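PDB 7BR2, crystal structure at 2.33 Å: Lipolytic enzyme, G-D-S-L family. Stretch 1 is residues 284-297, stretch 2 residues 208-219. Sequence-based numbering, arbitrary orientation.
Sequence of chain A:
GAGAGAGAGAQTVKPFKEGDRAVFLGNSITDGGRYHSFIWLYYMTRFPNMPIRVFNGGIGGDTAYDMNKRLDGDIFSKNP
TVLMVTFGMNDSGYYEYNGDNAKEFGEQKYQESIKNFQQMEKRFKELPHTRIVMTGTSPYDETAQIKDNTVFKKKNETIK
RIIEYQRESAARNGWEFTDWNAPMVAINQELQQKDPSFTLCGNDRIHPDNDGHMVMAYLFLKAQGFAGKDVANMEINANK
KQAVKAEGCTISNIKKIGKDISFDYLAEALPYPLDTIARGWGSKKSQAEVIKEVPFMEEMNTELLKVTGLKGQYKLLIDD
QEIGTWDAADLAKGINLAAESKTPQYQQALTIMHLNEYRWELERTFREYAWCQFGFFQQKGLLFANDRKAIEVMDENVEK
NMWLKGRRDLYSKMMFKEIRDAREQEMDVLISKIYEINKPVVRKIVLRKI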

# COMPACT_ATOMS: atom_id res chain seq x y z
N LYS A 284 -5.18 13.34 8.82
CA LYS A 284 -6.56 13.46 9.29
C LYS A 284 -7.40 12.21 9.09
O LYS A 284 -8.41 12.06 9.79
CB LYS A 284 -7.26 14.63 8.58
CG LYS A 284 -6.76 16.01 8.95
CD LYS A 284 -7.23 16.33 10.36
CE LYS A 284 -6.37 17.37 11.06
NZ LYS A 284 -7.01 17.74 12.36
N LYS A 285 -7.01 11.30 8.22
CA LYS A 285 -7.80 10.11 7.95
C LYS A 285 -6.90 8.89 8.05
O LYS A 285 -5.72 8.93 7.69
CB LYS A 285 -8.44 10.19 6.56
CG LYS A 285 -9.41 11.36 6.40
CD LYS A 285 -9.85 11.53 4.95
CE LYS A 285 -8.79 12.26 4.14
NZ LYS A 285 -9.11 12.24 2.68
N SER A 286 -7.48 7.80 8.53
CA SER A 286 -6.73 6.59 8.80
C SER A 286 -6.83 5.64 7.62
O SER A 286 -7.60 5.85 6.68
CB SER A 286 -7.26 5.91 10.07
OG SER A 286 -8.58 5.43 9.87
N GLN A 287 -5.97 4.61 7.64
CA GLN A 287 -6.11 3.49 6.72
C GLN A 287 -7.56 2.97 6.72
O GLN A 287 -8.11 2.62 5.66
CB GLN A 287 -5.08 2.40 7.10
CG GLN A 287 -5.00 1.17 6.21
CD GLN A 287 -4.15 0.05 6.82
OE1 GLN A 287 -3.78 0.12 7.99
NE2 GLN A 287 -3.89 -1.00 6.04
N ALA A 288 -8.18 2.91 7.91
CA ALA A 288 -9.52 2.34 8.05
C ALA A 288 -10.56 3.11 7.25
O ALA A 288 -11.56 2.52 6.80
CB ALA A 288 -9.90 2.30 9.54
N GLU A 289 -10.32 4.40 7.04
CA GLU A 289 -11.23 5.20 6.26
C GLU A 289 -11.46 4.63 4.88
O GLU A 289 -12.53 4.88 4.30
CB GLU A 289 -10.62 6.61 6.12
CG GLU A 289 -11.45 7.64 5.41
CD GLU A 289 -12.53 8.18 6.29
OE1 GLU A 289 -12.32 8.22 7.52
OE2 GLU A 289 -13.59 8.54 5.73
N VAL A 290 -10.59 3.72 4.43
CA VAL A 290 -10.76 3.12 3.11
C VAL A 290 -12.13 2.49 2.98
O VAL A 290 -12.71 2.46 1.88
CB VAL A 290 -9.67 2.05 2.82
CG1 VAL A 290 -9.92 0.77 3.62
CG2 VAL A 290 -9.63 1.70 1.34
N ILE A 291 -12.70 2.01 4.09
CA ILE A 291 -13.97 1.29 3.97
C ILE A 291 -15.09 2.19 3.48
O ILE A 291 -16.03 1.70 2.87
CB ILE A 291 -14.35 0.58 5.27
CG1 ILE A 291 -14.75 1.55 6.38
CG2 ILE A 291 -13.23 -0.34 5.72
CD1 ILE A 291 -15.05 0.82 7.69
N LYS A 292 -15.02 3.51 3.70
CA LYS A 292 -16.08 4.42 3.29
C LYS A 292 -15.85 5.02 1.90
O LYS A 292 -16.68 5.80 1.43
CB LYS A 292 -16.25 5.55 4.31
CG LYS A 292 -16.89 5.06 5.60
CD LYS A 292 -16.02 5.38 6.78
CE LYS A 292 -16.42 6.69 7.41
NZ LYS A 292 -15.63 6.98 8.64
N GLU A 293 -14.79 4.61 1.20
CA GLU A 293 -14.41 5.22 -0.07
C GLU A 293 -14.43 4.24 -1.21
O GLU A 293 -14.66 4.64 -2.35
CB GLU A 293 -13.00 5.83 0.03
CG GLU A 293 -12.87 6.85 1.14
CD GLU A 293 -11.44 7.25 1.42
OE1 GLU A 293 -10.51 6.50 1.04
OE2 GLU A 293 -11.24 8.32 2.03
N VAL A 294 -14.18 2.96 -0.94
CA VAL A 294 -14.23 1.90 -1.94
C VAL A 294 -14.84 0.68 -1.28
O VAL A 294 -14.89 0.58 -0.04
CB VAL A 294 -12.82 1.57 -2.50
CG1 VAL A 294 -12.24 2.74 -3.28
CG2 VAL A 294 -11.85 1.16 -1.38
N PRO A 295 -15.37 -0.26 -2.08
CA PRO A 295 -15.94 -1.48 -1.47
C PRO A 295 -14.84 -2.41 -0.97
O PRO A 295 -14.73 -3.55 -1.44
CB PRO A 295 -16.74 -2.12 -2.61
CG PRO A 295 -16.47 -1.31 -3.83
CD PRO A 295 -15.38 -0.34 -3.55
N PHE A 296 -13.99 -1.93 -0.05
CA PHE A 296 -12.83 -2.73 0.34
C PHE A 296 -13.24 -3.94 1.16
O PHE A 296 -12.73 -5.05 0.96
CB PHE A 296 -11.79 -1.91 1.12
CG PHE A 296 -10.59 -2.72 1.50
CD1 PHE A 296 -9.61 -3.03 0.56
CD2 PHE A 296 -10.45 -3.24 2.78
CE1 PHE A 296 -8.52 -3.81 0.88
CE2 PHE A 296 -9.34 -4.02 3.11
CZ PHE A 296 -8.38 -4.30 2.16
N MET A 297 -14.14 -3.75 2.13
CA MET A 297 -14.61 -4.85 2.96
C MET A 297 -15.27 -5.93 2.11
O MET A 297 -15.02 -7.13 2.30
CB MET A 297 -15.58 -4.32 4.00
CG MET A 297 -14.91 -3.39 4.98
SD MET A 297 -13.46 -4.14 5.74
CE MET A 297 -14.25 -5.24 6.91
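Stretch 2 (208-219) PDNDGHMVMAYL

Stretch 2 is helical from N210 to L219, its i to i+4 backbone bonds running from H213 N to D209 O (3.0 Å) through L219 N to V215 O (2.9 Å). Stretch 1 is mostly loop and turn, with a 3-10 segment at A288-E289 and a helix beginning at F296. The two run in the same general direction: the CA atoms of Q287 and D211 lie 4.6 Å apart, those of F296 and Y218 7.0 Å. Together they bury 761 Å².

At the start of stretch 1, one carboxylate oxygen collects two backbone amides: K284 N donates to D209 OD2 at 2.7 Å (168°) and K285 N to the same D209 OD2 at 3.0 Å (157°). In return, N210 ND2 donates to K285 O at 3.3 Å. The K285 side chain, its CA-to-CB bond directed toward the helix, forms a salt bridge from NZ to D211 OD2 at 2.8 Å. A water links D209 N to D211 OD1, accepting from the first and donating to the second.

S286, its CA-to-CB bond pointing away, packs through backbone, its C lying 3.7 Å from N210 CB. Q287 meets the helix through both backbone and side chain: its N lies 3.5 Å from N210 CB, and although its CA-to-CB bond points away, its extended side chain (chi1 and chi2 both t) brings NE2 to M214 SD at 3.5 Å, a weak hydrogen bond. V290 then meets two helix residues, with CB 3.5 Å from M214 CG and CG2 3.8 Å from V215 CG2.

E293 reaches back along the helix: its OE2 is 2.8 Å from D211 OD2. V294 covers a face of the Y218 ring, its CG2 4.0 Å from the centroid and 14° off the normal. Finally, F296 CE1 approaches M214 CE at 3.5 Å, while Y218 CD1 meets the F296 ring edge, 3.7 Å from F296 CD1.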

# COMPACT_ATOMS: atom_id res chain seq x y z
N PRO A 208 -1.41 11.97 -0.91
CA PRO A 208 -2.52 11.29 -0.22
C PRO A 208 -2.21 10.97 1.23
O PRO A 208 -1.08 10.67 1.61
CB PRO A 208 -2.69 10.00 -1.03
CG PRO A 208 -2.11 10.29 -2.37
CD PRO A 208 -0.96 11.24 -2.10
N ASP A 209 -3.26 11.04 2.05
CA ASP A 209 -3.23 10.62 3.44
C ASP A 209 -3.33 9.09 3.50
O ASP A 209 -3.35 8.41 2.48
CB ASP A 209 -4.37 11.33 4.19
CG ASP A 209 -4.14 11.44 5.69
OD1 ASP A 209 -3.25 10.77 6.24
OD2 ASP A 209 -4.90 12.21 6.33
N ASN A 210 -3.42 8.54 4.71
CA ASN A 210 -3.42 7.08 4.87
C ASN A 210 -4.58 6.44 4.12
O ASN A 210 -4.45 5.34 3.57
CB ASN A 210 -3.50 6.72 6.35
CG ASN A 210 -2.32 7.22 7.13
OD1 ASN A 210 -1.19 6.81 6.88
ND2 ASN A 210 -2.58 8.13 8.07
N ASP A 211 -5.74 7.10 4.10
CA ASP A 211 -6.87 6.58 3.35
C ASP A 211 -6.56 6.51 1.86
O ASP A 211 -6.88 5.51 1.20
CB ASP A 211 -8.12 7.43 3.60
CG ASP A 211 -7.92 8.90 3.25
OD1 ASP A 211 -6.86 9.48 3.58
OD2 ASP A 211 -8.80 9.47 2.57
N GLY A 212 -5.94 7.56 1.32
CA GLY A 212 -5.58 7.53 -0.08
C GLY A 212 -4.60 6.42 -0.40
O GLY A 212 -4.74 5.73 -1.42
N HIS A 213 -3.61 6.21 0.48
CA HIS A 213 -2.65 5.14 0.26
C HIS A 213 -3.31 3.77 0.40
O HIS A 213 -2.94 2.84 -0.32
CB HIS A 213 -1.48 5.29 1.23
CG HIS A 213 -0.48 6.31 0.77
ND1 HIS A 213 0.48 6.03 -0.17
CD2 HIS A 213 -0.36 7.63 1.05
CE1 HIS A 213 1.17 7.12 -0.44
NE2 HIS A 213 0.69 8.11 0.30
N MET A 214 -4.32 3.65 1.26
CA MET A 214 -5.02 2.38 1.34
C MET A 214 -5.88 2.15 0.10
O MET A 214 -5.99 1.02 -0.38
CB MET A 214 -5.86 2.31 2.61
CG MET A 214 -6.39 0.93 2.94
SD MET A 214 -5.13 -0.38 2.86
CE MET A 214 -5.96 -1.58 1.82
N VAL A 215 -6.45 3.22 -0.46
CA VAL A 215 -7.16 3.08 -1.74
C VAL A 215 -6.19 2.68 -2.84
O VAL A 215 -6.50 1.85 -3.69
CB VAL A 215 -7.91 4.38 -2.08
CG1 VAL A 215 -8.33 4.38 -3.53
CG2 VAL A 215 -9.14 4.52 -1.19
N MET A 216 -4.99 3.26 -2.83
CA MET A 216 -3.99 2.89 -3.82
C MET A 216 -3.61 1.42 -3.68
O MET A 216 -3.46 0.70 -4.68
CB MET A 216 -2.75 3.78 -3.67
CG MET A 216 -2.98 5.19 -4.13
SD MET A 216 -1.66 6.34 -3.64
CE MET A 216 -0.39 5.92 -4.85
N ALA A 217 -3.43 0.96 -2.44
CA ALA A 217 -3.14 -0.45 -2.21
C ALA A 217 -4.29 -1.31 -2.71
O ALA A 217 -4.06 -2.33 -3.38
CB ALA A 217 -2.88 -0.69 -0.73
N TYR A 218 -5.52 -0.90 -2.40
CA TYR A 218 -6.71 -1.61 -2.86
C TYR A 218 -6.70 -1.75 -4.37
O TYR A 218 -6.89 -2.85 -4.91
CB TYR A 218 -7.95 -0.83 -2.40
CG TYR A 218 -9.18 -1.12 -3.23
CD1 TYR A 218 -9.91 -2.28 -3.04
CD2 TYR A 218 -9.58 -0.25 -4.24
CE1 TYR A 218 -11.02 -2.56 -3.80
CE2 TYR A 218 -10.68 -0.52 -5.02
CZ TYR A 218 -11.40 -1.67 -4.80
OH TYR A 218 -12.51 -1.94 -5.58
N LEU A 219 -6.43 -0.65 -5.07
CA LEU A 219 -6.45 -0.68 -6.53
C LEU A 219 -5.34 -1.56 -7.09
O LEU A 219 -5.56 -2.29 -8.06
CB LEU A 219 -6.34 0.74 -7.08
CG LEU A 219 -7.59 1.59 -6.83
CD1 LEU A 219 -7.33 3.07 -7.11
CD2 LEU A 219 -8.75 1.04 -7.69
O HOH W 1 -6.04 11.13 1.63